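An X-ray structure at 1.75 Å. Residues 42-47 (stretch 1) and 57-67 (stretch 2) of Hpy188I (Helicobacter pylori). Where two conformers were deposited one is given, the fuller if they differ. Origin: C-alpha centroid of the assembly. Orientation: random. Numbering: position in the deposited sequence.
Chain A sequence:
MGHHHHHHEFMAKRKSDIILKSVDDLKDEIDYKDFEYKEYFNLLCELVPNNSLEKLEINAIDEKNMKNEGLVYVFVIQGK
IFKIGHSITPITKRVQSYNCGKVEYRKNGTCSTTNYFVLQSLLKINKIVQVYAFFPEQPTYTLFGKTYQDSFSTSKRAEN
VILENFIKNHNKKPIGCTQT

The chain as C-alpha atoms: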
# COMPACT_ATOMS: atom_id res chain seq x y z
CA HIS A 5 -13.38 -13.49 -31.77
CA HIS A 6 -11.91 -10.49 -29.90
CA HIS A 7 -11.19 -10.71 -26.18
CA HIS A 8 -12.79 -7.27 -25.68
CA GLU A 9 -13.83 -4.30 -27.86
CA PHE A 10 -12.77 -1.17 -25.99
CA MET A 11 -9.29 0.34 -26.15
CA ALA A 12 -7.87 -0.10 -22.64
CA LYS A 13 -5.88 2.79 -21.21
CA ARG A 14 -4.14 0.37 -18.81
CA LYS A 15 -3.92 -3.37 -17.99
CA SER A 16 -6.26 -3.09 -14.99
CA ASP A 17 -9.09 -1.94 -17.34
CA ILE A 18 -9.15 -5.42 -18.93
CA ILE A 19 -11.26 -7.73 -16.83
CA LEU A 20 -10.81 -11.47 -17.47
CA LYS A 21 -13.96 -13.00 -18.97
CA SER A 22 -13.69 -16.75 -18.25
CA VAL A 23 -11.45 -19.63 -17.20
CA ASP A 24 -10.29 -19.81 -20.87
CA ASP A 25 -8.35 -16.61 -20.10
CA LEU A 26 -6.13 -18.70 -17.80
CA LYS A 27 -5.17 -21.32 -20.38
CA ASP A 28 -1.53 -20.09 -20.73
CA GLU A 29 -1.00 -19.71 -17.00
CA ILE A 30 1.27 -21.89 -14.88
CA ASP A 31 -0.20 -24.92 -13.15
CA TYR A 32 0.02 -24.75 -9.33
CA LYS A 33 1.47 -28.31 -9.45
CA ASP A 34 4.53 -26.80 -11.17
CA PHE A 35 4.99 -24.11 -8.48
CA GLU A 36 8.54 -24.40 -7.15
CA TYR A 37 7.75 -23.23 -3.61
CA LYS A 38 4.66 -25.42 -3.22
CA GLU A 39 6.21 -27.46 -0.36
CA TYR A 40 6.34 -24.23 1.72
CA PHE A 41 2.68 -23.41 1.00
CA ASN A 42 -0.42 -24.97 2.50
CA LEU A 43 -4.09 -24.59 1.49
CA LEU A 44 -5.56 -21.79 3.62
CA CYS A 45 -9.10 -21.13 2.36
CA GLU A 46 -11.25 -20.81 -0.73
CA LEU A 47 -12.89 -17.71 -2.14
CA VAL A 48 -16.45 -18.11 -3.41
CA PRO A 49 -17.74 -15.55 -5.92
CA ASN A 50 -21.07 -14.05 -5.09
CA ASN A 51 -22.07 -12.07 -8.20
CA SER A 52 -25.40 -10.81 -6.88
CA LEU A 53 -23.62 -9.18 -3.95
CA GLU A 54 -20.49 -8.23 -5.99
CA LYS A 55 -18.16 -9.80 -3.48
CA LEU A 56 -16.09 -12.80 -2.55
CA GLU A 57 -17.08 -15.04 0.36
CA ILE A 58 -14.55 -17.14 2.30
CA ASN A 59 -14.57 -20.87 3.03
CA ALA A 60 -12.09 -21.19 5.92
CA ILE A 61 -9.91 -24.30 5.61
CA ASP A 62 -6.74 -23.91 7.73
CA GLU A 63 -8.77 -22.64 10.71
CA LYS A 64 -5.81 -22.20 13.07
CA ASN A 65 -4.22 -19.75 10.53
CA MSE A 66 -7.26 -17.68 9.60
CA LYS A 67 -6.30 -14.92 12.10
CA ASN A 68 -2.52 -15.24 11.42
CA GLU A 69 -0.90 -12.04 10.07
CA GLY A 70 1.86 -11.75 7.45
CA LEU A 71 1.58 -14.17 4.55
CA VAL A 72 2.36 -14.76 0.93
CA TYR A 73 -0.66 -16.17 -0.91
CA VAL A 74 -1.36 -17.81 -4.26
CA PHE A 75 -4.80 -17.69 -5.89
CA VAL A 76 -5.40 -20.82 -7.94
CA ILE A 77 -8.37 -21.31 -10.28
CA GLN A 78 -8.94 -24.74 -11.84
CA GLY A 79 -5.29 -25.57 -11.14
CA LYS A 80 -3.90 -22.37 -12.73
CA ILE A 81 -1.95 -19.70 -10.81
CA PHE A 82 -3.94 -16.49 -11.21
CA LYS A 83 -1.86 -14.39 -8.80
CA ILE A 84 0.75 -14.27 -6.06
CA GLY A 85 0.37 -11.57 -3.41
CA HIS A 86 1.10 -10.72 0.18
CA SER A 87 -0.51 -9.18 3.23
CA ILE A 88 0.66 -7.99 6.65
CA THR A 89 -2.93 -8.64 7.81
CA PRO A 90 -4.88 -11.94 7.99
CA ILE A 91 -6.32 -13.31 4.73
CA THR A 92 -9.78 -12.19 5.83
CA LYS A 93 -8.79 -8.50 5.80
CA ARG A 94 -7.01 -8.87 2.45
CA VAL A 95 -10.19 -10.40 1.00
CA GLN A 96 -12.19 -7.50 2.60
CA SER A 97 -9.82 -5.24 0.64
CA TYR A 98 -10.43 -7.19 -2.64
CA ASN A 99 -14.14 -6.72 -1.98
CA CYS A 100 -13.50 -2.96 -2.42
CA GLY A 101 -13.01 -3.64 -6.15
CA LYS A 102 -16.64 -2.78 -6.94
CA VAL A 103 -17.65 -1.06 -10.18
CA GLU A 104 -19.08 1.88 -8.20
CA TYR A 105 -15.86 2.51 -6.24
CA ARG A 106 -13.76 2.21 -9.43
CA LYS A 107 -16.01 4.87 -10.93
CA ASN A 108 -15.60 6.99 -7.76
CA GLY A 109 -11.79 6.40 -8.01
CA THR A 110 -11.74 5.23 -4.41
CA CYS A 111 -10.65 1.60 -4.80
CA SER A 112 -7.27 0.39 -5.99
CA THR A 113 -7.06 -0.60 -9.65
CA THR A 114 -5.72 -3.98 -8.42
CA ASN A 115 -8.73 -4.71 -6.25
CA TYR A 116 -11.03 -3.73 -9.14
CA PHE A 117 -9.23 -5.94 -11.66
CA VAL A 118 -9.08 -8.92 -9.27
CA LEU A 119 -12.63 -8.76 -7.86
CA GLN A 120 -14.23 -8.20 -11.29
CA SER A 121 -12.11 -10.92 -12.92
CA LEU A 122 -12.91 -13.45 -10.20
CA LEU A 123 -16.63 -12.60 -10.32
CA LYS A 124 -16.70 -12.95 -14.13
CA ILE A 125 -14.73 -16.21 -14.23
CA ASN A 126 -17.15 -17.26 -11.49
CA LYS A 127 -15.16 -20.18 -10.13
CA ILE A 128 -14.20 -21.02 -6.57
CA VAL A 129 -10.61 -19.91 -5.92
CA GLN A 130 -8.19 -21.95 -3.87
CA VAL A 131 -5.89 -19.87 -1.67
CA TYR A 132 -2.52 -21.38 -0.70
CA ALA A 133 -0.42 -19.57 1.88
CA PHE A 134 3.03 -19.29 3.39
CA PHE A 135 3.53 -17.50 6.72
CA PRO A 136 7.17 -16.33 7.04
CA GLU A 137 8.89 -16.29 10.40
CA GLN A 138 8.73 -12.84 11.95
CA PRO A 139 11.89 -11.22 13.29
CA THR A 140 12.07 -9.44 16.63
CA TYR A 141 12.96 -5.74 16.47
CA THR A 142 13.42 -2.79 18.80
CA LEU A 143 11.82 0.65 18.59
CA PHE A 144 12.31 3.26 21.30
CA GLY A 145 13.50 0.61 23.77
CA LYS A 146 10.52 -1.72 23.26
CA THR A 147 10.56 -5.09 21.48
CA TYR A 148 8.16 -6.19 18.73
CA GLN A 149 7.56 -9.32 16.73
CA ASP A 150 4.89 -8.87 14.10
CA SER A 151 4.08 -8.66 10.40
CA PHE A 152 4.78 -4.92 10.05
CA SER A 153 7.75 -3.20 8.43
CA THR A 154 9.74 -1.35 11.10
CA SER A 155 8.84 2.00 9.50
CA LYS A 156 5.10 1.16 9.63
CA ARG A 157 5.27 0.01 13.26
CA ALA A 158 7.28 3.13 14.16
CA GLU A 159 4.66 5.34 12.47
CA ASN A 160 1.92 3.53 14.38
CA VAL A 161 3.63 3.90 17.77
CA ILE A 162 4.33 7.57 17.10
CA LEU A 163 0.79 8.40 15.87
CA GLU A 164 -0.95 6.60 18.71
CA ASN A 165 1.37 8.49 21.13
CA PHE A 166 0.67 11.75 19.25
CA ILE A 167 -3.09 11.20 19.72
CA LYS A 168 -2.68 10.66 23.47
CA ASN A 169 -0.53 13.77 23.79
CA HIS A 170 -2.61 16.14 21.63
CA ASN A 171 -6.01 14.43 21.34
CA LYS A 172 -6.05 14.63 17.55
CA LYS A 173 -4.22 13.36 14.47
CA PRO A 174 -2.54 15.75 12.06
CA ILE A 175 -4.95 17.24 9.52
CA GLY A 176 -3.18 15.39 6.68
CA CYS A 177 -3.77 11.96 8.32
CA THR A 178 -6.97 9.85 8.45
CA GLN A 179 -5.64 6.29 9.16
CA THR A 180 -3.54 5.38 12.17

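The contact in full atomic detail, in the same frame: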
# COMPACT_ATOMS: atom_id res chain seq x y z
N ASN A 42 0.64 -24.08 2.09
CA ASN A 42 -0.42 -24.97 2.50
C ASN A 42 -1.77 -24.30 2.18
O ASN A 42 -1.92 -23.08 2.30
CB ASN A 42 -0.33 -25.25 3.99
CG ASN A 42 1.01 -25.81 4.40
OD1 ASN A 42 1.78 -25.15 5.12
ND2 ASN A 42 1.31 -27.02 3.96
N LEU A 43 -2.73 -25.09 1.74
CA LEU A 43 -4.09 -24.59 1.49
C LEU A 43 -4.64 -23.87 2.73
O LEU A 43 -4.65 -24.43 3.84
CB LEU A 43 -5.02 -25.75 1.12
CG LEU A 43 -6.45 -25.40 0.73
CD1 LEU A 43 -6.47 -24.52 -0.52
CD2 LEU A 43 -7.18 -26.69 0.49
N LEU A 44 -5.10 -22.65 2.52
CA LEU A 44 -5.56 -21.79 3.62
C LEU A 44 -7.08 -21.63 3.64
O LEU A 44 -7.70 -21.74 4.69
CB LEU A 44 -4.88 -20.42 3.53
CG LEU A 44 -5.29 -19.39 4.58
CD1 LEU A 44 -5.00 -19.86 6.00
CD2 LEU A 44 -4.62 -18.03 4.28
N CYS A 45 -7.67 -21.37 2.47
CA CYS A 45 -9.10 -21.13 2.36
C CYS A 45 -9.47 -21.14 0.89
O CYS A 45 -8.61 -21.30 0.02
CB CYS A 45 -9.49 -19.78 2.98
SG CYS A 45 -8.76 -18.31 2.24
N GLU A 46 -10.76 -21.00 0.62
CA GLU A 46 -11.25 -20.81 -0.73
C GLU A 46 -12.05 -19.53 -0.73
O GLU A 46 -12.66 -19.16 0.30
CB GLU A 46 -12.15 -21.96 -1.17
CG GLU A 46 -11.42 -23.19 -1.52
CD GLU A 46 -12.33 -24.34 -1.74
OE1 GLU A 46 -13.21 -24.58 -0.85
OE2 GLU A 46 -12.17 -25.02 -2.78
N LEU A 47 -12.05 -18.88 -1.89
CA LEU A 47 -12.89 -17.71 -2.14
C LEU A 47 -14.04 -18.11 -3.08
O LEU A 47 -13.81 -18.70 -4.14
CB LEU A 47 -12.08 -16.58 -2.79
CG LEU A 47 -10.75 -16.23 -2.10
CD1 LEU A 47 -10.03 -15.06 -2.80
CD2 LEU A 47 -10.98 -15.96 -0.60
N GLU A 57 -16.88 -14.44 -0.96
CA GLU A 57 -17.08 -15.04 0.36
C GLU A 57 -15.90 -15.94 0.65
O GLU A 57 -15.18 -16.31 -0.26
CB GLU A 57 -18.37 -15.84 0.38
CG GLU A 57 -19.60 -15.00 0.11
CD GLU A 57 -20.83 -15.80 -0.24
OE1 GLU A 57 -20.73 -17.01 -0.52
OE2 GLU A 57 -21.90 -15.18 -0.27
N ILE A 58 -15.70 -16.31 1.92
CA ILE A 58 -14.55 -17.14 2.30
C ILE A 58 -15.00 -18.45 2.92
O ILE A 58 -15.85 -18.46 3.86
CB ILE A 58 -13.61 -16.43 3.32
CG1 ILE A 58 -12.98 -15.17 2.71
CG2 ILE A 58 -12.49 -17.38 3.85
CD1 ILE A 58 -12.38 -14.24 3.75
N ASN A 59 -14.45 -19.55 2.41
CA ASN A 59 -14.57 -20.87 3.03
C ASN A 59 -13.26 -21.10 3.78
O ASN A 59 -12.25 -21.35 3.15
CB ASN A 59 -14.73 -21.96 1.99
CG ASN A 59 -14.58 -23.37 2.57
OD1 ASN A 59 -15.07 -23.64 3.66
ND2 ASN A 59 -13.96 -24.28 1.82
N ALA A 60 -13.29 -20.99 5.10
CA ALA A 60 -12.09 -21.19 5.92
C ALA A 60 -11.68 -22.66 5.89
O ALA A 60 -12.51 -23.54 6.11
CB ALA A 60 -12.35 -20.75 7.38
N ILE A 61 -10.40 -22.92 5.67
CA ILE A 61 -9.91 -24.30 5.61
C ILE A 61 -8.90 -24.56 6.73
O ILE A 61 -9.15 -25.42 7.58
CB ILE A 61 -9.36 -24.67 4.20
CG1 ILE A 61 -10.50 -24.66 3.17
CG2 ILE A 61 -8.70 -26.05 4.22
CD1 ILE A 61 -10.03 -24.86 1.73
N ASP A 62 -7.80 -23.81 6.72
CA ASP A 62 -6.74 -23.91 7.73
C ASP A 62 -7.15 -22.99 8.89
O ASP A 62 -6.63 -21.88 9.05
CB ASP A 62 -5.42 -23.50 7.09
CG ASP A 62 -4.22 -23.77 7.97
OD1 ASP A 62 -4.39 -24.26 9.11
OD2 ASP A 62 -3.10 -23.46 7.51
N GLU A 63 -8.10 -23.47 9.70
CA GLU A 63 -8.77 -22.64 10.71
C GLU A 63 -7.81 -21.99 11.70
O GLU A 63 -8.00 -20.83 12.08
CB GLU A 63 -9.87 -23.43 11.45
CG GLU A 63 -11.26 -23.31 10.82
CD GLU A 63 -12.35 -24.14 11.51
OE1 GLU A 63 -12.31 -24.33 12.74
OE2 GLU A 63 -13.27 -24.61 10.81
N LYS A 64 -6.78 -22.72 12.12
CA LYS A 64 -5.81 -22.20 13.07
C LYS A 64 -4.99 -21.01 12.51
O LYS A 64 -4.41 -20.27 13.30
CB LYS A 64 -4.87 -23.30 13.54
CG LYS A 64 -3.83 -23.72 12.51
CD LYS A 64 -3.06 -24.97 12.89
CE LYS A 64 -1.89 -25.17 11.95
NZ LYS A 64 -2.28 -25.06 10.51
N ASN A 65 -4.94 -20.86 11.18
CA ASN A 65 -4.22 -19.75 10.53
C ASN A 65 -5.07 -18.63 9.95
O ASN A 65 -4.54 -17.69 9.35
CB ASN A 65 -3.31 -20.32 9.43
CG ASN A 65 -2.02 -20.83 9.97
OD1 ASN A 65 -1.46 -20.24 10.89
ND2 ASN A 65 -1.53 -21.92 9.40
N MSE A 66 -6.37 -18.69 10.16
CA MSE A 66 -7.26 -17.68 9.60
C MSE A 66 -7.08 -16.28 10.22
O MSE A 66 -7.42 -15.29 9.58
CB MSE A 66 -8.73 -18.11 9.71
CG MSE A 66 -9.05 -19.32 8.87
SE MSE A 66 -8.74 -19.09 6.95
CE MSE A 66 -9.91 -17.52 6.60
N LYS A 67 -6.58 -16.21 11.45
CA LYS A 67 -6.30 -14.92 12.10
C LYS A 67 -4.78 -14.59 12.13
O LYS A 67 -4.38 -13.58 12.69
CB LYS A 67 -6.97 -14.84 13.49
CG LYS A 67 -8.53 -14.81 13.42
CD LYS A 67 -9.25 -14.67 14.80
CE LYS A 67 -10.75 -14.33 14.62
NZ LYS A 67 -11.50 -14.04 15.91
O HOH W 1 -2.11 -22.15 5.18

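How do the two backbones lie against each other? Strand 42-47 and strand 57-60 run antiparallel, their axes approaching to 4.7 Å. E46 and N59 form the hydrogen-bonded pair: E46 N donates to N59 O at 3.0 Å, and N59 N to E46 O at 2.8 Å. C45 with A60 and L47 with I58 are the non-hydrogen-bonded pairs. Beside them, the CA hydrogens of I58 and L47 point at carbonyls, I58 CA lying 3.4 Å from E46 O and L47 CA 3.3 Å from E57 O.

What happens where the second strand gives way to a turn? L44 O receives two amides, D62 N at 2.9 Å, nearly straight, and I61 N at 3.1 Å, more bent. The turn is braced from within, because D62 OD1 takes a salt bridge from K64 NZ (2.7 Å) and D62 OD2 a hydrogen bond from N65 ND2 (2.9 Å). A water also links D62 OD2 to N42 O.

Which bumps fill which hollows on the face carrying C45, L47 and I58? C45 CB meets I58 CG2 at 3.9 Å and M66 SE, a selenium, at 4.1 Å. L47 CD2 reaches I58 CG1 at 3.9 Å. L44 starts away from the second stretch, yet its tip turns back, so that L44 CD1 nestles among D62 CB (3.8 Å), N65 CB (3.9 Å) and M66 SE (3.9 Å).

What occupies the face of E46 and N59? Here a polar pair sits beside a greasy one. N59 ND2 donates to E46 OE1 at 2.8 Å, joining an amide to a carboxylate, while I61 CD1 touches both L43 CD2 (3.6 Å) and E46 CG (3.9 Å), a methyl against the glutamate's aliphatic chain.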